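Local coordinates for Obg-like ATPase 1 (Schizosaccharomyces pombe, PDB 1NI3), which hydrolyses ATP, and GTP less efficiently, with magnesium as cofactor, and negatively regulates the G2/M transition of the cell cycle, at residues I25-P29 with D143-I147; E235-L239 with S266-R272; L305-Y310 with W321-K325; G347-Y352 with G382-W387. All blocks are in the same frame, centred on the assembly; numbering follows the deposited sequence.

Interaction 1. Residues I25-P29 with D143-I147; sequences IVGMP and DLSII
Met-28, modelled as selenomethionine, buries the largest share of this contact, with Ile-147 and Asp-143 giving up the next largest areas. The backbone of Met-28 is extended (phi/psi -85/148), as it leaves strand 22-27 and enters the loop behind it, while residues 143-147 form regular helix near the start of helix 140-168, with Ile-147 N bonded to Asp-143 O at 3.3 Å. The closest pair of CA atoms is Met-28 and Asp-143, 6.9 Å apart, so side chains fill the gap. Met-28 points toward the helix and, with chi1 t, chi2 p and chi3 91°, bends so that CE lies 3.3 Å from Ile-147 CG1 and 3.5 Å from Ile-146 CG2. Asp-143, chi1 m, borders this apolar cluster and brings OD2 to 3.1 Å from Met-28 CG, a close van der Waals approach with no polar partner. Ile-147, m and t, runs on toward the strand: its CG2 is 4.4 Å from Val-26 CG1, and its CD1 is 4.5 Å from Gly-27 C. Val-26 also packs on Phe-109 and Val-113 of helix 107-113, which places it in the core. Gly-27 O accepts a weak hydrogen bond from Lys-33 NZ, and Lys-33 belongs to the predicted ATP site. A helix thus packs against the end of a central strand just where it runs into the presumed P-loop (Walker A) of a TRAFAC-class GTPase fold.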
# COMPACT_ATOMS: atom_id res chain seq x y z
N ILE A 25 0.34 9.34 1.66
CA ILE A 25 1.26 9.66 2.76
C ILE A 25 0.62 10.50 3.88
O ILE A 25 0.22 11.65 3.67
CB ILE A 25 2.47 10.41 2.24
CG1 ILE A 25 3.14 9.58 1.15
CG2 ILE A 25 3.42 10.77 3.39
CD1 ILE A 25 4.48 10.11 0.67
N VAL A 26 0.54 9.90 5.06
CA VAL A 26 -0.05 10.52 6.24
C VAL A 26 1.02 10.93 7.25
O VAL A 26 2.00 10.21 7.47
CB VAL A 26 -1.02 9.54 6.93
CG1 VAL A 26 -1.16 9.89 8.41
CG2 VAL A 26 -2.36 9.58 6.23
N GLY A 27 0.82 12.08 7.88
CA GLY A 27 1.78 12.53 8.87
C GLY A 27 1.39 13.80 9.60
O GLY A 27 0.49 14.52 9.20
N MSE A 28 2.09 14.07 10.69
CA MSE A 28 1.84 15.25 11.48
C MSE A 28 2.63 16.39 10.85
O MSE A 28 3.69 16.17 10.29
CB MSE A 28 2.29 15.02 12.92
CG MSE A 28 1.50 15.79 13.94
SE MSE A 28 -0.41 15.42 13.82
CE MSE A 28 -0.50 13.95 15.07
N PRO A 29 2.11 17.63 10.92
CA PRO A 29 2.79 18.79 10.35
C PRO A 29 4.28 18.82 10.65
O PRO A 29 4.69 18.63 11.79
CB PRO A 29 2.06 19.97 11.00
CG PRO A 29 0.65 19.44 11.10
CD PRO A 29 0.84 18.02 11.57
N ASP A 143 2.28 12.38 19.18
CA ASP A 143 1.70 12.51 17.84
C ASP A 143 1.18 11.18 17.30
O ASP A 143 0.16 11.13 16.60
CB ASP A 143 2.74 13.07 16.88
CG ASP A 143 3.24 14.43 17.30
OD1 ASP A 143 3.52 14.61 18.50
OD2 ASP A 143 3.35 15.32 16.43
N LEU A 144 1.92 10.12 17.60
CA LEU A 144 1.54 8.78 17.16
C LEU A 144 0.16 8.42 17.68
O LEU A 144 -0.65 7.85 16.95
CB LEU A 144 2.55 7.77 17.68
CG LEU A 144 3.53 7.17 16.68
CD1 LEU A 144 4.56 6.35 17.43
CD2 LEU A 144 2.77 6.32 15.67
N SER A 145 -0.10 8.74 18.95
CA SER A 145 -1.38 8.43 19.56
C SER A 145 -2.48 9.36 19.04
O SER A 145 -3.62 8.94 18.85
CB SER A 145 -1.26 8.54 21.08
OG SER A 145 -2.42 7.99 21.72
N ILE A 146 -2.14 10.62 18.81
CA ILE A 146 -3.10 11.59 18.30
C ILE A 146 -3.82 11.07 17.05
O ILE A 146 -5.04 10.90 17.05
CB ILE A 146 -2.40 12.91 17.93
CG1 ILE A 146 -1.93 13.62 19.20
CG2 ILE A 146 -3.35 13.81 17.13
CD1 ILE A 146 -0.97 14.75 18.92
N ILE A 147 -3.04 10.84 16.00
CA ILE A 147 -3.57 10.35 14.73
C ILE A 147 -4.52 9.17 14.94
O ILE A 147 -5.65 9.19 14.46
CB ILE A 147 -2.41 9.98 13.77
CG1 ILE A 147 -1.54 11.22 13.52
CG2 ILE A 147 -2.95 9.50 12.43
CD1 ILE A 147 -0.35 11.00 12.62

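Interaction 2. Residues E235-L239 with S266-R272; sequences ERDFL and SVAFEER
Two short helical pieces meet here, each following a strand of the nucleotide-binding domain. Residues 235-238 make about one turn, closed by Leu-239 N to Glu-235 O at 2.7 Å; residues 267-272 open helix 267-273, with Glu-270 N to Ser-266 O at 2.8 Å and Arg-272 N to Ala-268 O at 3.1 Å. Their nearest CA atoms, Glu-235 and Phe-269, are 5.1 Å apart. Ser-266 is the N-cap: with chi1 t, its OG accepts from Phe-269 N at 3.1 Å. Its CB meanwhile packs 3.6 Å from Phe-238 CB. Strands 227-232 and 262-265 lead into these helices as parallel neighbours, so the contact joins two short helices at one end of the G-domain sheet, beside Met-233, a predicted ATP-binding residue. Phe-238 and Phe-269 both point toward the opposing segment with chi1 t, and their rings meet obliquely, centroids 5.7 Å apart, planes at 44°, CE2 of Phe-238 3.6 Å from CD2 of Phe-269. Leu-239 CD2 lies over a face of the Phe-269 ring, 4.4 Å from CE1, and Glu-235 CG comes within 3.5 Å of Phe-269 CD1. The extended Glu-235 side chain (t, t) forms a salt bridge with Arg-272; the modelled OE1 to NH1 separation, 2.3 Å, is too short to be trusted. Arg-272 NH2 has a second acidic partner in Glu-284.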
# COMPACT_ATOMS: atom_id res chain seq x y z
N GLU A 235 20.20 11.70 8.57
CA GLU A 235 21.12 10.85 7.84
C GLU A 235 22.09 10.26 8.84
O GLU A 235 22.33 9.05 8.84
CB GLU A 235 21.89 11.64 6.78
CG GLU A 235 22.54 10.70 5.77
CD GLU A 235 23.41 11.41 4.75
OE1 GLU A 235 22.99 12.48 4.26
OE2 GLU A 235 24.50 10.90 4.42
N ARG A 236 22.62 11.12 9.70
CA ARG A 236 23.56 10.72 10.75
C ARG A 236 22.98 9.54 11.56
O ARG A 236 23.59 8.48 11.62
CB ARG A 236 23.85 11.93 11.65
CG ARG A 236 24.89 11.72 12.74
CD ARG A 236 24.90 12.90 13.71
NE ARG A 236 25.78 12.64 14.85
CZ ARG A 236 27.09 12.49 14.74
NH1 ARG A 236 27.68 12.57 13.54
NH2 ARG A 236 27.82 12.21 15.81
N ASP A 237 21.80 9.71 12.15
CA ASP A 237 21.23 8.61 12.91
C ASP A 237 21.03 7.36 12.07
O ASP A 237 21.28 6.24 12.54
CB ASP A 237 19.90 9.00 13.53
CG ASP A 237 20.07 9.79 14.79
OD1 ASP A 237 20.86 9.36 15.66
OD2 ASP A 237 19.39 10.83 14.92
N PHE A 238 20.54 7.54 10.85
CA PHE A 238 20.28 6.42 9.95
C PHE A 238 21.54 5.69 9.51
O PHE A 238 21.53 4.47 9.34
CB PHE A 238 19.53 6.89 8.70
CG PHE A 238 19.27 5.81 7.68
CD1 PHE A 238 18.50 4.70 8.02
CD2 PHE A 238 19.82 5.88 6.40
CE1 PHE A 238 18.26 3.67 7.09
CE2 PHE A 238 19.58 4.86 5.46
CZ PHE A 238 18.81 3.76 5.81
N LEU A 239 22.64 6.42 9.33
CA LEU A 239 23.88 5.78 8.91
C LEU A 239 24.60 5.09 10.06
O LEU A 239 25.65 4.49 9.85
CB LEU A 239 24.80 6.81 8.24
CG LEU A 239 24.39 7.30 6.86
CD1 LEU A 239 25.46 8.23 6.28
CD2 LEU A 239 24.19 6.10 5.94
N SER A 266 15.41 7.81 6.50
CA SER A 266 15.94 9.16 6.56
C SER A 266 15.67 9.91 5.26
O SER A 266 16.45 9.83 4.31
CB SER A 266 17.44 9.13 6.85
OG SER A 266 18.03 10.41 6.60
N VAL A 267 14.54 10.61 5.21
CA VAL A 267 14.14 11.38 4.03
C VAL A 267 15.28 12.25 3.52
O VAL A 267 15.41 12.50 2.30
CB VAL A 267 12.97 12.30 4.35
CG1 VAL A 267 12.62 13.17 3.14
CG2 VAL A 267 11.77 11.48 4.79
N ALA A 268 16.11 12.70 4.45
CA ALA A 268 17.26 13.54 4.16
C ALA A 268 18.24 12.78 3.31
O ALA A 268 18.74 13.28 2.30
CB ALA A 268 17.92 13.95 5.47
N PHE A 269 18.49 11.54 3.73
CA PHE A 269 19.43 10.66 3.04
C PHE A 269 18.87 10.20 1.72
O PHE A 269 19.58 10.21 0.71
CB PHE A 269 19.72 9.41 3.87
CG PHE A 269 20.63 8.44 3.18
CD1 PHE A 269 21.94 8.80 2.90
CD2 PHE A 269 20.18 7.20 2.76
CE1 PHE A 269 22.78 7.95 2.18
CE2 PHE A 269 21.02 6.34 2.04
CZ PHE A 269 22.32 6.71 1.75
N GLU A 270 17.62 9.76 1.72
CA GLU A 270 17.00 9.29 0.49
C GLU A 270 17.16 10.40 -0.53
O GLU A 270 17.67 10.18 -1.63
CB GLU A 270 15.52 8.96 0.71
CG GLU A 270 15.24 7.72 1.56
CD GLU A 270 15.85 6.45 0.99
OE1 GLU A 270 15.77 6.23 -0.24
OE2 GLU A 270 16.38 5.65 1.79
N GLU A 271 16.74 11.60 -0.13
CA GLU A 271 16.84 12.76 -1.01
C GLU A 271 18.23 12.88 -1.62
O GLU A 271 18.39 12.88 -2.84
CB GLU A 271 16.49 14.04 -0.24
CG GLU A 271 16.71 15.32 -1.04
CD GLU A 271 15.91 15.35 -2.32
OE1 GLU A 271 14.66 15.36 -2.24
OE2 GLU A 271 16.52 15.36 -3.42
N ARG A 272 19.24 12.94 -0.76
CA ARG A 272 20.62 13.09 -1.24
C ARG A 272 21.03 11.99 -2.22
O ARG A 272 21.80 12.23 -3.13
CB ARG A 272 21.64 13.14 -0.08
CG ARG A 272 23.01 13.61 -0.56
CD ARG A 272 24.03 13.91 0.56
NE ARG A 272 24.91 12.78 0.83
CZ ARG A 272 24.57 11.74 1.56
NH1 ARG A 272 23.37 11.70 2.10
NH2 ARG A 272 25.42 10.74 1.75

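Interaction 3. Residues L305-Y310 with W321-K325; sequences LNLINY and WTIRK
Ile-308, Ile-323, Tyr-310 and Trp-321 share one face of an antiparallel pairing and form its apolar centre. Ile-308 and Ile-323, both with chi1 p, bring their CD1 atoms to 3.4 Å. Tyr-310, also p, lays its ring against Trp-321 CB, a CH-pi contact, CB to ring centroid 4.1 Å, while Ile-323 CG2 sits at the ring edge, 3.8 Å from Tyr-310 CE1. The Trp-321 ring, chi1 m, is nearly parallel to that of Tyr-310 but slid aside. Behind these side chains run strands 307-310 and 321-324, their axes approaching to 4.5 Å at 133°, strongly twisted. Ile-308/Ile-323 is a hydrogen-bonded pair (Ile-308 N to Ile-323 O 2.9 Å, Ile-323 N to Ile-308 O 2.8 Å), as is Tyr-310/Trp-321 (Tyr-310 N to Trp-321 O 3.2 Å, Trp-321 N to Tyr-310 O 2.8 Å). Leu-307/Arg-324 and Asn-309/Thr-322 are non-hydrogen-bonded pairs, CA atoms 4.8 and 4.5 Å apart. At the polar edge Asn-306 O (phi/psi 58/44) accepts from Lys-325 N at 3.1 Å. Arg-324 CD packs 3.5 Å from Leu-307 CD2, and its NH1 hydrogen-bonds Gly-18 O. The pairing belongs to the beta hairpin 307-312/317-324 of the TGS region, consistent with the ubiquitin-like beta-grasp fold. Helix 329-336 covers the Tyr-310/Trp-321 face, Tyr-302 of helix 294-304 touches Leu-307 and Asn-309, and strand 317-324 pairs in parallel with G-domain strand 81-90.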
# COMPACT_ATOMS: atom_id res chain seq x y z
N LEU A 305 -1.21 -3.99 0.18
CA LEU A 305 -2.42 -3.85 -0.60
C LEU A 305 -2.88 -5.19 -1.20
O LEU A 305 -3.81 -5.22 -2.00
CB LEU A 305 -2.20 -2.83 -1.73
CG LEU A 305 -2.07 -1.37 -1.32
CD1 LEU A 305 -1.57 -0.56 -2.50
CD2 LEU A 305 -3.41 -0.83 -0.82
N ASN A 306 -2.22 -6.28 -0.80
CA ASN A 306 -2.54 -7.61 -1.32
C ASN A 306 -2.40 -7.71 -2.83
O ASN A 306 -3.27 -8.26 -3.52
CB ASN A 306 -3.96 -8.04 -0.92
CG ASN A 306 -4.01 -8.73 0.43
OD1 ASN A 306 -3.18 -9.57 0.74
ND2 ASN A 306 -5.02 -8.38 1.23
N LEU A 307 -1.33 -7.14 -3.37
CA LEU A 307 -1.13 -7.19 -4.81
C LEU A 307 0.05 -8.10 -5.17
O LEU A 307 1.00 -8.27 -4.39
CB LEU A 307 -0.92 -5.76 -5.35
CG LEU A 307 -2.13 -4.83 -5.17
CD1 LEU A 307 -1.78 -3.40 -5.55
CD2 LEU A 307 -3.29 -5.33 -6.01
N ILE A 308 -0.07 -8.72 -6.35
CA ILE A 308 0.94 -9.61 -6.91
C ILE A 308 0.94 -9.27 -8.39
O ILE A 308 0.20 -8.39 -8.84
CB ILE A 308 0.53 -11.09 -6.78
CG1 ILE A 308 -0.79 -11.33 -7.52
CG2 ILE A 308 0.40 -11.48 -5.34
CD1 ILE A 308 -1.11 -12.79 -7.76
N ASN A 309 1.76 -9.96 -9.17
CA ASN A 309 1.81 -9.67 -10.60
C ASN A 309 2.23 -10.87 -11.42
O ASN A 309 2.72 -11.87 -10.91
CB ASN A 309 2.82 -8.56 -10.85
CG ASN A 309 4.24 -9.00 -10.54
OD1 ASN A 309 4.47 -9.71 -9.57
ND2 ASN A 309 5.18 -8.59 -11.38
N TYR A 310 2.01 -10.74 -12.72
CA TYR A 310 2.42 -11.77 -13.66
C TYR A 310 2.99 -10.94 -14.81
O TYR A 310 2.74 -9.74 -14.88
CB TYR A 310 1.23 -12.62 -14.10
CG TYR A 310 0.24 -11.96 -15.03
CD1 TYR A 310 -0.92 -11.37 -14.54
CD2 TYR A 310 0.46 -11.95 -16.40
CE1 TYR A 310 -1.86 -10.81 -15.41
CE2 TYR A 310 -0.46 -11.39 -17.27
CZ TYR A 310 -1.61 -10.82 -16.77
OH TYR A 310 -2.53 -10.29 -17.64
N TRP A 321 2.18 -6.99 -14.95
CA TRP A 321 0.80 -6.56 -14.73
C TRP A 321 0.34 -6.80 -13.30
O TRP A 321 0.45 -7.90 -12.78
CB TRP A 321 -0.13 -7.28 -15.70
CG TRP A 321 0.31 -7.18 -17.13
CD1 TRP A 321 1.29 -7.90 -17.75
CD2 TRP A 321 -0.15 -6.22 -18.10
NE1 TRP A 321 1.48 -7.44 -19.04
CE2 TRP A 321 0.61 -6.42 -19.27
CE3 TRP A 321 -1.12 -5.21 -18.07
CZ2 TRP A 321 0.42 -5.65 -20.42
CZ3 TRP A 321 -1.30 -4.44 -19.22
CH2 TRP A 321 -0.53 -4.66 -20.38
N THR A 322 -0.17 -5.76 -12.65
CA THR A 322 -0.62 -5.92 -11.27
C THR A 322 -1.98 -6.59 -11.15
O THR A 322 -2.92 -6.22 -11.85
CB THR A 322 -0.69 -4.58 -10.55
OG1 THR A 322 0.63 -4.05 -10.39
CG2 THR A 322 -1.33 -4.75 -9.17
N ILE A 323 -2.09 -7.58 -10.27
CA ILE A 323 -3.37 -8.25 -10.05
C ILE A 323 -3.55 -8.57 -8.57
O ILE A 323 -2.60 -8.48 -7.79
CB ILE A 323 -3.48 -9.56 -10.90
CG1 ILE A 323 -2.35 -10.51 -10.54
CG2 ILE A 323 -3.48 -9.23 -12.38
CD1 ILE A 323 -2.73 -11.96 -10.67
N ARG A 324 -4.76 -8.93 -8.16
CA ARG A 324 -5.00 -9.24 -6.76
C ARG A 324 -4.60 -10.65 -6.39
O ARG A 324 -4.82 -11.59 -7.16
CB ARG A 324 -6.47 -8.99 -6.38
CG ARG A 324 -6.78 -7.54 -6.12
CD ARG A 324 -6.13 -7.07 -4.84
NE ARG A 324 -6.96 -7.34 -3.66
CZ ARG A 324 -8.02 -6.61 -3.32
NH1 ARG A 324 -8.39 -5.56 -4.07
NH2 ARG A 324 -8.72 -6.91 -2.24
N LYS A 325 -4.02 -10.78 -5.20
CA LYS A 325 -3.53 -12.05 -4.68
C LYS A 325 -4.31 -13.29 -5.07
O LYS A 325 -3.73 -14.37 -5.18
CB LYS A 325 -3.45 -11.98 -3.15
CG LYS A 325 -2.04 -12.12 -2.58
CD LYS A 325 -1.80 -13.47 -1.89
CE LYS A 325 -1.76 -14.65 -2.87
NZ LYS A 325 -1.69 -15.99 -2.19

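Interaction 4. Residues G347-Y352 with G382-W387; sequences GEIMHY and GDIAHW
Gly-382 (phi/psi 99/-17, where a side chain would jam against the preceding carbonyl) has its O 3.5 Å from Tyr-352 CB. A water donates to Asp-383 OD1 (2.6 Å) and accepts from Tyr-352 N (2.9 Å); OD2 hydrogen-bonds Tyr-377 OH. Ile-384 pairs with Met-350 (selenomethionine): Ile-384 N to Met-350 O 3.2 Å, Met-350 N to Ile-384 O a weak bond of 2.8 Å, Met-350 CE to Ile-384 CG2 3.6 Å. Ala-385 faces Ile-349 in a non-hydrogen-bonded pair, CB to CD1 3.9 Å. His-386 N donates to Glu-348 O at 2.9 Å, His-386 O accepts from Glu-348 N at 3.2 Å. Trp-387 CE3 reaches 4.1 Å from Gly-347 CA, whose missing side chain admits the indole. The strand axes lie 4.6 Å apart at 161°, an antiparallel pairing of the TGS region consistent with a beta-grasp fold. Strand 346-350 runs between 384-386 and 372-374; residues 382-385 also bond strand 307-312. Helix 68-77 meets Tyr-352 and Ile-384, helix 329-336 Trp-387, helix 361-366 Met-350.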
# COMPACT_ATOMS: atom_id res chain seq x y z
N GLY A 347 -5.59 -20.19 -21.41
CA GLY A 347 -4.48 -19.27 -21.48
C GLY A 347 -3.21 -20.08 -21.31
O GLY A 347 -3.25 -21.19 -20.77
N GLU A 348 -2.09 -19.53 -21.76
CA GLU A 348 -0.80 -20.20 -21.67
C GLU A 348 0.08 -19.58 -20.58
O GLU A 348 0.55 -18.46 -20.72
CB GLU A 348 -0.10 -20.17 -23.03
CG GLU A 348 -0.51 -21.31 -23.95
CD GLU A 348 -0.66 -20.88 -25.39
OE1 GLU A 348 0.30 -20.35 -25.97
OE2 GLU A 348 -1.76 -21.09 -25.95
N ILE A 349 0.28 -20.35 -19.51
CA ILE A 349 1.08 -19.93 -18.37
C ILE A 349 2.44 -20.60 -18.34
O ILE A 349 2.60 -21.72 -18.82
CB ILE A 349 0.35 -20.24 -17.03
CG1 ILE A 349 -0.47 -19.02 -16.58
CG2 ILE A 349 1.34 -20.63 -15.94
CD1 ILE A 349 -1.58 -18.64 -17.54
N MSE A 350 3.41 -19.92 -17.76
CA MSE A 350 4.76 -20.45 -17.69
C MSE A 350 5.37 -19.91 -16.39
O MSE A 350 5.96 -18.83 -16.36
CB MSE A 350 5.50 -19.99 -18.95
CG MSE A 350 6.91 -20.51 -19.14
SE MSE A 350 7.64 -20.15 -20.93
CE MSE A 350 6.73 -18.51 -21.39
N HIS A 351 5.18 -20.66 -15.30
CA HIS A 351 5.67 -20.28 -13.98
C HIS A 351 7.09 -19.76 -14.04
O HIS A 351 7.96 -20.38 -14.64
CB HIS A 351 5.61 -21.46 -13.00
CG HIS A 351 4.22 -21.92 -12.72
ND1 HIS A 351 3.10 -21.31 -13.24
CD2 HIS A 351 3.75 -22.94 -11.94
CE1 HIS A 351 2.01 -21.93 -12.81
NE2 HIS A 351 2.39 -22.92 -12.02
N TYR A 352 7.32 -18.61 -13.41
CA TYR A 352 8.63 -17.99 -13.41
C TYR A 352 9.75 -18.99 -13.13
O TYR A 352 10.77 -19.00 -13.83
CB TYR A 352 8.68 -16.87 -12.37
CG TYR A 352 10.04 -16.24 -12.27
CD1 TYR A 352 10.53 -15.42 -13.29
CD2 TYR A 352 10.85 -16.50 -11.17
CE1 TYR A 352 11.82 -14.87 -13.21
CE2 TYR A 352 12.13 -15.96 -11.09
CZ TYR A 352 12.61 -15.15 -12.12
OH TYR A 352 13.89 -14.64 -12.03
N GLY A 382 4.46 -14.00 -10.43
CA GLY A 382 5.59 -14.23 -11.30
C GLY A 382 5.24 -14.91 -12.60
O GLY A 382 6.00 -14.89 -13.56
N ASP A 383 4.06 -15.52 -12.64
CA ASP A 383 3.63 -16.23 -13.84
C ASP A 383 3.86 -15.42 -15.13
O ASP A 383 3.62 -14.21 -15.19
CB ASP A 383 2.15 -16.61 -13.72
CG ASP A 383 1.94 -17.96 -13.06
OD1 ASP A 383 2.95 -18.58 -12.62
OD2 ASP A 383 0.78 -18.42 -12.98
N ILE A 384 4.35 -16.11 -16.16
CA ILE A 384 4.57 -15.49 -17.47
C ILE A 384 3.43 -16.05 -18.29
O ILE A 384 3.41 -17.24 -18.59
CB ILE A 384 5.91 -15.92 -18.12
CG1 ILE A 384 7.10 -15.31 -17.39
CG2 ILE A 384 5.93 -15.45 -19.57
CD1 ILE A 384 7.28 -15.83 -15.99
N ALA A 385 2.48 -15.19 -18.65
CA ALA A 385 1.33 -15.65 -19.40
C ALA A 385 1.24 -15.10 -20.81
O ALA A 385 1.91 -14.14 -21.17
CB ALA A 385 0.06 -15.32 -18.63
N HIS A 386 0.39 -15.75 -21.60
CA HIS A 386 0.16 -15.35 -22.99
C HIS A 386 -1.26 -15.71 -23.43
O HIS A 386 -1.65 -16.87 -23.45
CB HIS A 386 1.18 -16.04 -23.91
CG HIS A 386 0.72 -16.17 -25.32
ND1 HIS A 386 -0.00 -17.25 -25.77
CD2 HIS A 386 0.80 -15.31 -26.37
CE1 HIS A 386 -0.34 -17.06 -27.03
NE2 HIS A 386 0.13 -15.89 -27.42
N TRP A 387 -2.03 -14.68 -23.78
CA TRP A 387 -3.41 -14.85 -24.22
C TRP A 387 -3.47 -14.73 -25.74
O TRP A 387 -2.61 -14.10 -26.35
CB TRP A 387 -4.31 -13.76 -23.61
CG TRP A 387 -3.87 -13.24 -22.26
CD1 TRP A 387 -3.40 -11.99 -21.99
CD2 TRP A 387 -3.84 -13.97 -21.02
NE1 TRP A 387 -3.06 -11.89 -20.66
CE2 TRP A 387 -3.32 -13.09 -20.04
CE3 TRP A 387 -4.18 -15.27 -20.65
CZ2 TRP A 387 -3.15 -13.48 -18.71
CZ3 TRP A 387 -4.01 -15.66 -19.32
CH2 TRP A 387 -3.50 -14.76 -18.37
O HOH W 1 5.17 -18.07 -11.47

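Overall arrangement
Along the chain the four contacts follow one another in numerical order, none enclosing another. Interactions 1 and 2 belong to the OBG-type G domain, their centres 20 Å apart, and lie close to predicted nucleotide-site residues, after strands 22-27, 227-232 and 262-265 of one sheet. Interactions 3 and 4 lie in the TGS region, centres 14 Å apart, and do touch: Asn-309 O meets Gly-382 N at 2.8 Å, probably a hydrogen bond, and Tyr-310 packs on Asp-383, Ala-385 and Trp-387. Interaction 3 reaches the same large sheet as interaction 1, 29 Å away between centres, so the hairpin structurally joins the TGS region to the G-domain sheet, while interaction 4 lies farthest out, 43 Å from interaction 1.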